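Local coordinates for protein single domain haemoglobin (PDB 2WY4) that binds heme b in a globin fold, probably takes up oxygen, and may detoxify nitric oxide, at residues 22-27 and 104-109; 28-32 and 42-47; 73-78 and 129-133. Numbering follows the deposited sequence.

Overall arrangement
Three contacts of this globin are compared here, each partly buried. Interactions 1 and 2 share helix 4-34 and touch where I30 packs against A104 and N107. Interaction 3 lies on the opposite side of the chain's centre from interaction 1 (centres about 24 Å apart), its centre about 22 Å from that of interaction 2. Interaction 1 is a close aliphatic crossing with a polar pair at its exposed margin. The 28-32/42-47 contact is aromatic and lines the distal pocket; interaction 3 is mixed aliphatic and aromatic. Neither has a hydrogen bond between its segments; those of interaction 2 go to the ligands. Both touch the heme, interaction 3 near the proximal histidine, whereas interaction 1 approaches the pocket through F27.

Interaction 1 (22-27 and 104-109)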
loop_
_atom_site.group_PDB
_atom_site.type_symbol
_atom_site.label_atom_id
_atom_site.label_comp_id
_atom_site.label_asym_id
_atom_site.label_seq_id
_atom_site.Cartn_x
_atom_site.Cartn_y
_atom_site.Cartn_z
ATOM N N ASP A 22 -6.065 -8.533 7.577
ATOM C CA ASP A 22 -5.929 -8.078 8.940
ATOM C C ASP A 22 -4.949 -6.883 9.018
ATOM O O ASP A 22 -5.175 -5.905 9.739
ATOM C CB ASP A 22 -5.507 -9.267 9.781
ATOM C CG ASP A 22 -6.457 -10.408 9.608
ATOM O OD1 ASP A 22 -7.646 -10.150 9.753
ATOM O OD2 ASP A 22 -6.068 -11.529 9.298
ATOM N N LEU A 23 -3.868 -6.963 8.246
ATOM C CA LEU A 23 -2.915 -5.857 8.177
ATOM C C LEU A 23 -3.613 -4.604 7.641
ATOM O O LEU A 23 -3.432 -3.519 8.163
ATOM C CB LEU A 23 -1.775 -6.217 7.248
ATOM C CG LEU A 23 -0.715 -5.160 7.041
ATOM C CD1 LEU A 23 -0.061 -4.792 8.358
ATOM C CD2 LEU A 23 0.328 -5.673 6.079
ATOM N N THR A 24 -4.402 -4.748 6.569
ATOM C CA THR A 24 -4.994 -3.558 6.015
ATOM C C THR A 24 -6.150 -3.044 6.858
ATOM O O THR A 24 -6.410 -1.857 6.882
ATOM C CB THR A 24 -5.362 -3.695 4.557
ATOM O OG1 THR A 24 -6.275 -4.792 4.410
ATOM C CG2 THR A 24 -4.128 -4.045 3.743
ATOM N N ASN A 25 -6.851 -3.921 7.557
ATOM C CA ASN A 25 -7.833 -3.435 8.514
ATOM C C ASN A 25 -7.141 -2.519 9.520
ATOM O O ASN A 25 -7.649 -1.461 9.834
ATOM C CB ASN A 25 -8.502 -4.580 9.257
ATOM C CG ASN A 25 -9.602 -5.196 8.501
ATOM O OD1 ASN A 25 -10.165 -4.601 7.588
ATOM N ND2 ASN A 25 -9.932 -6.409 8.897
ATOM N N GLU A 26 -5.974 -2.927 10.011
ATOM C CA GLU A 26 -5.201 -2.119 10.964
ATOM C C GLU A 26 -4.715 -0.815 10.322
ATOM O O GLU A 26 -4.831 0.244 10.919
ATOM C CB GLU A 26 -4.060 -2.951 11.562
ATOM C CG GLU A 26 -3.177 -2.193 12.556
ATOM C CD GLU A 26 -3.808 -2.001 13.906
ATOM O OE1 GLU A 26 -4.877 -2.562 14.164
ATOM O OE2 GLU A 26 -3.188 -1.301 14.743
ATOM N N PHE A 27 -4.251 -0.887 9.084
ATOM C CA PHE A 27 -3.854 0.303 8.345
ATOM C C PHE A 27 -5.003 1.313 8.266
ATOM O O PHE A 27 -4.790 2.495 8.572
ATOM C CB PHE A 27 -3.409 -0.082 6.935
ATOM C CG PHE A 27 -3.332 1.054 5.960
ATOM C CD1 PHE A 27 -2.224 1.876 5.903
ATOM C CD2 PHE A 27 -4.364 1.278 5.076
ATOM C CE1 PHE A 27 -2.176 2.850 5.004
ATOM C CE2 PHE A 27 -4.308 2.253 4.160
ATOM C CZ PHE A 27 -3.212 3.091 4.156
ATOM N N ALA A 104 1.142 -0.173 10.935
ATOM C CA ALA A 104 0.305 -1.362 10.932
ATOM C C ALA A 104 1.182 -2.616 10.922
ATOM O O ALA A 104 0.895 -3.597 11.617
ATOM C CB ALA A 104 -0.624 -1.358 9.688
ATOM N N ILE A 105 2.254 -2.561 10.133
ATOM C CA ILE A 105 3.181 -3.677 10.044
ATOM C C ILE A 105 3.867 -3.931 11.393
ATOM O O ILE A 105 3.952 -5.043 11.868
ATOM C CB ILE A 105 4.206 -3.446 8.905
ATOM C CG1 ILE A 105 3.529 -3.641 7.547
ATOM C CG2 ILE A 105 5.405 -4.404 9.023
ATOM C CD1 ILE A 105 4.431 -3.245 6.385
ATOM N N LYS A 106 4.343 -2.868 12.000
ATOM C CA LYS A 106 4.948 -2.975 13.318
ATOM C C LYS A 106 3.961 -3.567 14.318
ATOM O O LYS A 106 4.306 -4.435 15.080
ATOM C CB LYS A 106 5.420 -1.606 13.824
ATOM C CG LYS A 106 6.730 -1.638 14.573
ATOM C CD LYS A 106 6.608 -2.323 15.889
ATOM C CE LYS A 106 7.774 -1.953 16.786
ATOM N NZ LYS A 106 8.115 -0.505 16.620
ATOM N N ASN A 107 2.716 -3.091 14.291
ATOM C CA ASN A 107 1.690 -3.558 15.243
ATOM C C ASN A 107 1.334 -5.010 15.092
ATOM O O ASN A 107 1.240 -5.737 16.087
ATOM C CB ASN A 107 0.403 -2.743 15.158
ATOM C CG ASN A 107 0.574 -1.324 15.662
ATOM O OD1 ASN A 107 1.580 -0.985 16.331
ATOM N ND2 ASN A 107 -0.456 -0.503 15.440
ATOM N N LEU A 108 1.105 -5.438 13.851
ATOM C CA LEU A 108 0.589 -6.782 13.649
ATOM C C LEU A 108 1.636 -7.835 13.379
ATOM O O LEU A 108 1.472 -8.982 13.803
ATOM C CB LEU A 108 -0.461 -6.813 12.517
ATOM C CG LEU A 108 -1.780 -6.059 12.637
ATOM C CD1 LEU A 108 -2.887 -6.804 11.940
ATOM C CD2 LEU A 108 -2.174 -5.764 14.044
ATOM N N LEU A 109 2.689 -7.503 12.626
ATOM C CA LEU A 109 3.710 -8.498 12.291
ATOM C C LEU A 109 4.815 -8.552 13.322
ATOM O O LEU A 109 5.538 -9.533 13.399
ATOM C CB LEU A 109 4.314 -8.224 10.906
ATOM C CG LEU A 109 3.611 -8.829 9.705
ATOM C CD1 LEU A 109 2.310 -8.104 9.502
ATOM C CD2 LEU A 109 4.469 -8.728 8.460
#
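L23, with chi1 t, lays CD1 against one side of segment 104-109: this methyl is 3.6 Å from A104 C and 3.7 Å from A104 CB, with I105 CG1 at 3.9 Å and L109 CD1 at 4.2 Å. The small side chain of A104 is consistent with the close backbone approach. Its CB meets F27 N at 3.7 Å, F27 CB at 4.1 Å and E26 CG at 3.9 Å, and the CA atoms of F27 and A104 are 5.2 Å apart. This is the B/G helix crossing of the globin fold, with short-segment axes 9.1 Å apart at closest approach and N-to-C directions at 131°. The F27 ring turns off toward L56 of helix 51-65, ending about 4 Å from the bound cyanide. Nearer solvent, L108 covers the helix backbone, its CD1 3.3 Å from D22 O and its CD2 4.0 Å from E26 CG. Beside it, N107 ND2 donates a hydrogen bond to E26 OE2 (2.9 Å, 151°).

Interaction 2 (28-32 and 42-47); sequences YKIMF and FNMEKQ. With HEM (protoporphyrin IX containing Fe), chain B; CYN (cyanide ion), chain C.
Residues 28-32 are helical, whereas 42-47 begin extended (F42 phi/psi -94/153) and become helical from about M44. CA atoms pair widely, Y28-Q47 8.6 Å and F32-F42 10.0 Å, bridged by long side chains (Y28, F32, F42 and Q47 all chi1 m). F42 centres an aromatic cluster: the edge of F32 points at its face (centroids 5.3 Å, planes 66°), Y28 makes an offset edge-to-face pair (5.5 Å, 72°), and M31 CE is 3.8 Å from F42 CZ. Its opposite face lies on the heme, as expected of the globin CD-corner phenylalanine. N43 hydrogen-bonds one heme propionate, N43 N to HEM O1D at 2.8 Å and N43 ND2 to HEM O2D at 3.0 Å. M44 SD lies 5.0 Å from the F32 centroid, a Met-aromatic contact. Q47 lays NE2 over a face of the Y28 ring, Q47 OE1 3.4 Å from Y28 CG. Y28 OH donates to cyanide N (2.5 Å). Helix 51-65 flanks this distal pocket, Q52 hydrogen-bonding Y28 OH, while helix 94-109 backs M31 through C100.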
loop_
_atom_site.group_PDB
_atom_site.type_symbol
_atom_site.label_atom_id
_atom_site.label_comp_id
_atom_site.label_asym_id
_atom_site.label_seq_id
_atom_site.Cartn_x
_atom_site.Cartn_y
_atom_site.Cartn_z
ATOM N N TYR A 28 -6.216 0.894 7.868
ATOM C CA TYR A 28 -7.298 1.856 7.772
ATOM C C TYR A 28 -7.729 2.396 9.128
ATOM O O TYR A 28 -8.114 3.540 9.223
ATOM C CB TYR A 28 -8.520 1.270 7.027
ATOM C CG TYR A 28 -8.254 1.141 5.529
ATOM C CD1 TYR A 28 -8.038 2.260 4.764
ATOM C CD2 TYR A 28 -8.204 -0.090 4.900
ATOM C CE1 TYR A 28 -7.765 2.187 3.441
ATOM C CE2 TYR A 28 -7.943 -0.164 3.550
ATOM C CZ TYR A 28 -7.695 0.971 2.823
ATOM O OH TYR A 28 -7.411 0.870 1.475
ATOM N N LYS A 29 -7.682 1.570 10.165
ATOM C CA LYS A 29 -7.950 2.054 11.527
ATOM C C LYS A 29 -6.989 3.199 11.889
ATOM O O LYS A 29 -7.401 4.280 12.341
ATOM C CB LYS A 29 -7.815 0.919 12.538
ATOM C CG LYS A 29 -8.085 1.310 13.990
ATOM C CD LYS A 29 -7.858 0.135 14.944
ATOM C CE LYS A 29 -7.840 0.582 16.409
ATOM N NZ LYS A 29 -8.079 -0.532 17.392
ATOM N N ILE A 30 -5.707 2.961 11.682
ATOM C CA ILE A 30 -4.682 3.969 11.996
ATOM C C ILE A 30 -4.882 5.218 11.146
ATOM O O ILE A 30 -4.905 6.324 11.654
ATOM C CB ILE A 30 -3.277 3.395 11.793
ATOM C CG1 ILE A 30 -2.948 2.356 12.862
ATOM C CG2 ILE A 30 -2.247 4.518 11.808
ATOM C CD1 ILE A 30 -1.828 1.438 12.501
ATOM N N MET A 31 -5.042 5.041 9.848
ATOM C CA MET A 31 -5.138 6.182 8.990
ATOM C C MET A 31 -6.376 7.020 9.247
ATOM O O MET A 31 -6.296 8.231 9.290
ATOM C CB MET A 31 -5.029 5.834 7.523
ATOM C CG MET A 31 -4.955 7.056 6.624
ATOM S SD MET A 31 -4.481 6.673 4.926
ATOM C CE MET A 31 -5.871 5.681 4.408
ATOM N N PHE A 32 -7.533 6.376 9.428
ATOM C CA PHE A 32 -8.756 7.129 9.672
ATOM C C PHE A 32 -8.722 7.821 11.031
ATOM O O PHE A 32 -9.308 8.889 11.201
ATOM C CB PHE A 32 -9.990 6.253 9.510
ATOM C CG PHE A 32 -10.190 5.750 8.105
ATOM C CD1 PHE A 32 -9.591 6.395 7.014
ATOM C CD2 PHE A 32 -10.965 4.642 7.877
ATOM C CE1 PHE A 32 -9.782 5.930 5.718
ATOM C CE2 PHE A 32 -11.156 4.187 6.573
ATOM C CZ PHE A 32 -10.555 4.810 5.519
ATOM N N PHE A 42 -12.829 7.724 0.820
ATOM C CA PHE A 42 -13.118 6.306 0.740
ATOM C C PHE A 42 -14.599 6.027 0.913
ATOM O O PHE A 42 -15.301 6.793 1.556
ATOM C CB PHE A 42 -12.378 5.584 1.864
ATOM C CG PHE A 42 -10.882 5.616 1.716
ATOM C CD1 PHE A 42 -10.121 6.702 2.149
ATOM C CD2 PHE A 42 -10.241 4.553 1.170
ATOM C CE1 PHE A 42 -8.781 6.699 1.974
ATOM C CE2 PHE A 42 -8.894 4.563 1.020
ATOM C CZ PHE A 42 -8.158 5.652 1.436
ATOM N N ASN A 43 -15.033 4.919 0.332
ATOM C CA ASN A 43 -16.399 4.476 0.500
ATOM C C ASN A 43 -16.492 3.577 1.728
ATOM O O ASN A 43 -15.949 2.490 1.757
ATOM C CB ASN A 43 -16.872 3.753 -0.762
ATOM C CG ASN A 43 -16.956 4.687 -1.941
ATOM O OD1 ASN A 43 -17.738 5.657 -1.912
ATOM N ND2 ASN A 43 -16.149 4.442 -2.971
ATOM N N MET A 44 -17.193 4.020 2.765
ATOM C CA MET A 44 -17.274 3.187 3.956
ATOM C C MET A 44 -17.966 1.843 3.767
ATOM O O MET A 44 -17.688 0.901 4.486
ATOM C CB MET A 44 -17.872 3.965 5.124
ATOM C CG MET A 44 -16.985 5.132 5.599
ATOM S SD MET A 44 -15.313 4.645 6.081
ATOM C CE MET A 44 -14.396 5.030 4.656
ATOM N N GLU A 45 -18.875 1.765 2.800
ATOM C CA GLU A 45 -19.525 0.492 2.532
ATOM C C GLU A 45 -18.470 -0.519 2.138
ATOM O O GLU A 45 -18.570 -1.693 2.466
ATOM C CB GLU A 45 -20.567 0.649 1.405
ATOM C CG GLU A 45 -21.414 -0.567 1.173
ATOM C CD GLU A 45 -22.189 -0.456 -0.132
ATOM O OE1 GLU A 45 -22.870 0.589 -0.284
ATOM O OE2 GLU A 45 -22.084 -1.381 -1.004
ATOM N N LYS A 46 -17.466 -0.044 1.396
ATOM C CA LYS A 46 -16.383 -0.922 0.903
ATOM C C LYS A 46 -15.421 -1.301 2.043
ATOM O O LYS A 46 -14.696 -2.279 1.928
ATOM C CB LYS A 46 -15.641 -0.255 -0.284
ATOM C CG LYS A 46 -15.140 -1.183 -1.410
ATOM C CD LYS A 46 -14.238 -0.473 -2.423
ATOM C CE LYS A 46 -13.466 -1.445 -3.272
ATOM N NZ LYS A 46 -12.273 -1.006 -4.071
ATOM N N GLN A 47 -15.455 -0.532 3.132
ATOM C CA GLN A 47 -14.645 -0.867 4.291
ATOM C C GLN A 47 -15.393 -1.937 5.080
ATOM O O GLN A 47 -14.835 -2.949 5.477
ATOM C CB GLN A 47 -14.458 0.366 5.178
ATOM C CG GLN A 47 -13.475 1.422 4.677
ATOM C CD GLN A 47 -12.043 0.955 4.679
ATOM O OE1 GLN A 47 -11.574 0.382 5.668
ATOM N NE2 GLN A 47 -11.350 1.177 3.556
HETATM C CHA HEM B . -8.368 2.731 -3.808
HETATM C CHB HEM B . -4.035 0.651 -3.647
HETATM C CHC HEM B . -2.174 4.748 -1.923
HETATM C CHD HEM B . -6.644 6.589 -1.483
HETATM C C1A HEM B . -7.371 1.849 -3.994
HETATM C C2A HEM B . -7.476 0.538 -4.561
HETATM C C3A HEM B . -6.275 -0.068 -4.509
HETATM C C4A HEM B . -5.380 0.887 -3.883
HETATM C CMA HEM B . -5.928 -1.471 -5.027
HETATM C CAA HEM B . -8.780 -0.055 -5.149
HETATM C CBA HEM B . -9.255 0.728 -6.375
HETATM C CGA HEM B . -8.840 0.228 -7.720
HETATM O O1A HEM B . -8.384 -0.940 -7.838
HETATM O O2A HEM B . -9.034 1.013 -8.715
HETATM C C1B HEM B . -3.163 1.573 -3.135
HETATM C C2B HEM B . -1.769 1.372 -2.957
HETATM C C3B HEM B . -1.250 2.516 -2.481
HETATM C C4B HEM B . -2.302 3.462 -2.348
HETATM C CMB HEM B . -1.043 0.053 -3.189
HETATM C CAB HEM B . 0.190 2.842 -2.064
HETATM C CBB HEM B . 1.228 2.482 -2.797
HETATM C C1C HEM B . -3.189 5.646 -1.691
HETATM C C2C HEM B . -3.105 6.985 -1.224
HETATM C C3C HEM B . -4.332 7.446 -1.097
HETATM C C4C HEM B . -5.273 6.412 -1.445
HETATM C CMC HEM B . -1.790 7.746 -0.997
HETATM C CAC HEM B . -4.714 8.840 -0.626
HETATM C CBC HEM B . -5.467 8.972 0.473
HETATM C C1D HEM B . -7.500 5.691 -2.090
HETATM C C2D HEM B . -8.895 5.904 -2.156
HETATM C C3D HEM B . -9.470 4.737 -2.876
HETATM C C4D HEM B . -8.338 3.928 -3.188
HETATM C CMD HEM B . -9.648 7.101 -1.617
HETATM C CAD HEM B . -10.925 4.439 -3.193
HETATM C CBD HEM B . -11.412 3.353 -2.239
HETATM C CGD HEM B . -12.900 3.179 -2.218
HETATM O O1D HEM B . -13.444 3.089 -1.111
HETATM O O2D HEM B . -13.496 3.105 -3.326
HETATM N NA HEM B . -6.076 2.056 -3.569
HETATM N NB HEM B . -3.467 2.861 -2.772
HETATM N NC HEM B . -4.529 5.315 -1.824
HETATM N ND HEM B . -7.178 4.500 -2.698
HETATM FE FE HEM B . -5.316 3.683 -2.734
HETATM C C CYN C . -5.746 2.938 -0.920
HETATM N N CYN C . -6.045 2.460 0.077
#

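Interaction 3 (73-78 and 129-133); sequences MRSFVD and FYIDI. With HEM (protoporphyrin IX containing Fe), chain B.
This is the F/H helix packing on the proximal side of the globin heme pocket. M73 occupies the N-cap position of helix 74-86, and 129-133 lies on helix 113-139; the short-segment axes are 10.5 Å apart at closest approach, signed crossing angle -62°. CA atoms pair V77 with Y130 (6.7 Å) and D78 with I133 (7.0 Å). The main bump is V77 (chi1 t), pointing into the hollow bounded by F129 (chi1 t), Y130 and I133 (chi1 m, chi2 t). Its CG2 is 3.9 Å from F129 CE2 and 3.7 Å from Y130 CZ, and its CG1 is 3.7 Å from I133 CD1. M73 (chi1 p) closes the gap beside the two rings, CE 3.9 Å from F129 CD2 and 4.1 Å from Y130 CE1. At the outer edge, R74 spreads one guanidinium face over F129 CZ and I133 CD1 while its NE forms a salt bridge with E71. Y130, its side chain about 4 Å from that of the axial ligand H84, is sandwiched: the heme vinyl CBB covers one face, and V77 CG1 makes a CH-pi contact on the other, 3.8 Å from the Y130 ring centroid and 7° off its normal.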
loop_
_atom_site.group_PDB
_atom_site.type_symbol
_atom_site.label_atom_id
_atom_site.label_comp_id
_atom_site.label_asym_id
_atom_site.label_seq_id
_atom_site.Cartn_x
_atom_site.Cartn_y
_atom_site.Cartn_z
ATOM N N MET A 73 4.041 -4.821 -12.888
ATOM C CA MET A 73 2.693 -4.591 -12.390
ATOM C C MET A 73 2.084 -3.352 -13.016
ATOM O O MET A 73 1.059 -2.871 -12.548
ATOM C CB MET A 73 2.593 -4.540 -10.876
ATOM C CG MET A 73 3.254 -3.358 -10.246
ATOM S SD MET A 73 3.045 -3.420 -8.449
ATOM C CE MET A 73 3.690 -1.864 -7.918
ATOM N N ARG A 74 2.662 -2.884 -14.123
ATOM C CA ARG A 74 2.167 -1.672 -14.758
ATOM C C ARG A 74 0.677 -1.756 -15.154
ATOM O O ARG A 74 -0.111 -0.817 -14.925
ATOM C CB ARG A 74 3.025 -1.286 -15.958
ATOM C CG ARG A 74 2.564 0.006 -16.643
ATOM C CD ARG A 74 3.521 0.502 -17.693
ATOM N NE ARG A 74 4.643 1.150 -17.043
ATOM C CZ ARG A 74 4.634 2.405 -16.611
ATOM N NH1 ARG A 74 3.555 3.163 -16.764
ATOM N NH2 ARG A 74 5.709 2.879 -16.012
ATOM N N SER A 75 0.290 -2.838 -15.828
ATOM C CA SER A 75 -1.114 -2.921 -16.259
ATOM C C SER A 75 -2.075 -2.928 -15.060
ATOM O O SER A 75 -3.212 -2.499 -15.184
ATOM C CB SER A 75 -1.404 -4.118 -17.169
ATOM O OG SER A 75 -1.225 -5.329 -16.472
ATOM N N PHE A 76 -1.597 -3.336 -13.886
ATOM C CA PHE A 76 -2.417 -3.331 -12.682
ATOM C C PHE A 76 -2.503 -1.898 -12.132
ATOM O O PHE A 76 -3.564 -1.350 -11.880
ATOM C CB PHE A 76 -1.837 -4.262 -11.600
ATOM C CG PHE A 76 -2.559 -4.176 -10.286
ATOM C CD1 PHE A 76 -3.800 -4.715 -10.146
ATOM C CD2 PHE A 76 -1.994 -3.516 -9.202
ATOM C CE1 PHE A 76 -4.482 -4.611 -8.978
ATOM C CE2 PHE A 76 -2.680 -3.442 -8.016
ATOM C CZ PHE A 76 -3.926 -3.972 -7.905
ATOM N N VAL A 77 -1.347 -1.292 -11.956
ATOM C CA VAL A 77 -1.295 0.018 -11.339
ATOM C C VAL A 77 -1.988 1.077 -12.177
ATOM O O VAL A 77 -2.640 1.973 -11.638
ATOM C CB VAL A 77 0.151 0.415 -11.023
ATOM C CG1 VAL A 77 0.255 1.879 -10.573
ATOM C CG2 VAL A 77 0.705 -0.488 -9.956
ATOM N N ASP A 78 -1.879 0.935 -13.491
ATOM C CA ASP A 78 -2.571 1.830 -14.432
ATOM C C ASP A 78 -4.022 1.987 -14.117
ATOM O O ASP A 78 -4.622 3.051 -14.337
ATOM C CB ASP A 78 -2.585 1.221 -15.850
ATOM C CG ASP A 78 -1.397 1.578 -16.614
ATOM O OD1 ASP A 78 -0.615 2.419 -16.096
ATOM O OD2 ASP A 78 -1.146 1.098 -17.728
ATOM N N PHE A 129 6.422 4.494 -7.932
ATOM C CA PHE A 129 5.812 3.923 -9.132
ATOM C C PHE A 129 4.372 4.410 -9.340
ATOM O O PHE A 129 4.003 4.798 -10.464
ATOM C CB PHE A 129 5.871 2.402 -9.046
ATOM C CG PHE A 129 5.561 1.696 -10.330
ATOM C CD1 PHE A 129 6.448 1.689 -11.373
ATOM C CD2 PHE A 129 4.353 1.047 -10.486
ATOM C CE1 PHE A 129 6.167 1.020 -12.546
ATOM C CE2 PHE A 129 4.038 0.404 -11.674
ATOM C CZ PHE A 129 4.939 0.395 -12.699
ATOM N N TYR A 130 3.572 4.414 -8.277
ATOM C CA TYR A 130 2.201 4.911 -8.362
ATOM C C TYR A 130 2.174 6.416 -8.642
ATOM O O TYR A 130 1.457 6.896 -9.542
ATOM C CB TYR A 130 1.445 4.655 -7.063
ATOM C CG TYR A 130 0.806 3.292 -6.930
ATOM C CD1 TYR A 130 1.569 2.175 -6.697
ATOM C CD2 TYR A 130 -0.581 3.143 -7.025
ATOM C CE1 TYR A 130 0.996 0.933 -6.565
ATOM C CE2 TYR A 130 -1.154 1.909 -6.916
ATOM C CZ TYR A 130 -0.387 0.796 -6.687
ATOM O OH TYR A 130 -1.035 -0.417 -6.605
ATOM N N ILE A 131 2.979 7.170 -7.889
ATOM C CA ILE A 131 3.029 8.632 -8.046
ATOM C C ILE A 131 3.350 9.034 -9.478
ATOM O O ILE A 131 2.722 9.942 -10.037
ATOM C CB ILE A 131 4.078 9.237 -7.080
ATOM C CG1 ILE A 131 3.594 9.161 -5.622
ATOM C CG2 ILE A 131 4.364 10.701 -7.411
ATOM C CD1 ILE A 131 4.709 9.367 -4.584
ATOM N N ASP A 132 4.332 8.373 -10.068
ATOM C CA ASP A 132 4.770 8.761 -11.416
ATOM C C ASP A 132 3.696 8.510 -12.464
ATOM O O ASP A 132 3.488 9.325 -13.382
ATOM C CB ASP A 132 6.081 8.070 -11.828
ATOM C CG ASP A 132 7.314 8.584 -11.054
ATOM O OD1 ASP A 132 7.237 9.623 -10.351
ATOM O OD2 ASP A 132 8.395 7.969 -11.059
ATOM N N ILE A 133 2.988 7.393 -12.337
ATOM C CA ILE A 133 1.902 7.080 -13.259
ATOM C C ILE A 133 0.750 8.086 -13.084
ATOM O O ILE A 133 0.201 8.600 -14.072
ATOM C CB ILE A 133 1.413 5.610 -13.052
ATOM C CG1 ILE A 133 2.414 4.645 -13.671
ATOM C CG2 ILE A 133 0.037 5.355 -13.632
ATOM C CD1 ILE A 133 2.159 3.200 -13.403
HETATM C CHA HEM B . -8.368 2.731 -3.808
HETATM C CHB HEM B . -4.035 0.651 -3.647
HETATM C CHC HEM B . -2.174 4.748 -1.923
HETATM C CHD HEM B . -6.644 6.589 -1.483
HETATM C C1A HEM B . -7.371 1.849 -3.994
HETATM C C2A HEM B . -7.476 0.538 -4.561
HETATM C C3A HEM B . -6.275 -0.068 -4.509
HETATM C C4A HEM B . -5.380 0.887 -3.883
HETATM C CMA HEM B . -5.928 -1.471 -5.027
HETATM C CAA HEM B . -8.780 -0.055 -5.149
HETATM C CBA HEM B . -9.255 0.728 -6.375
HETATM C CGA HEM B . -8.840 0.228 -7.720
HETATM O O1A HEM B . -8.384 -0.940 -7.838
HETATM O O2A HEM B . -9.034 1.013 -8.715
HETATM C C1B HEM B . -3.163 1.573 -3.135
HETATM C C2B HEM B . -1.769 1.372 -2.957
HETATM C C3B HEM B . -1.250 2.516 -2.481
HETATM C C4B HEM B . -2.302 3.462 -2.348
HETATM C CMB HEM B . -1.043 0.053 -3.189
HETATM C CAB HEM B . 0.190 2.842 -2.064
HETATM C CBB HEM B . 1.228 2.482 -2.797
HETATM C C1C HEM B . -3.189 5.646 -1.691
HETATM C C2C HEM B . -3.105 6.985 -1.224
HETATM C C3C HEM B . -4.332 7.446 -1.097
HETATM C C4C HEM B . -5.273 6.412 -1.445
HETATM C CMC HEM B . -1.790 7.746 -0.997
HETATM C CAC HEM B . -4.714 8.840 -0.626
HETATM C CBC HEM B . -5.467 8.972 0.473
HETATM C C1D HEM B . -7.500 5.691 -2.090
HETATM C C2D HEM B . -8.895 5.904 -2.156
HETATM C C3D HEM B . -9.470 4.737 -2.876
HETATM C C4D HEM B . -8.338 3.928 -3.188
HETATM C CMD HEM B . -9.648 7.101 -1.617
HETATM C CAD HEM B . -10.925 4.439 -3.193
HETATM C CBD HEM B . -11.412 3.353 -2.239
HETATM C CGD HEM B . -12.900 3.179 -2.218
HETATM O O1D HEM B . -13.444 3.089 -1.111
HETATM O O2D HEM B . -13.496 3.105 -3.326
HETATM N NA HEM B . -6.076 2.056 -3.569
HETATM N NB HEM B . -3.467 2.861 -2.772
HETATM N NC HEM B . -4.529 5.315 -1.824
HETATM N ND HEM B . -7.178 4.500 -2.698
HETATM FE FE HEM B . -5.316 3.683 -2.734
#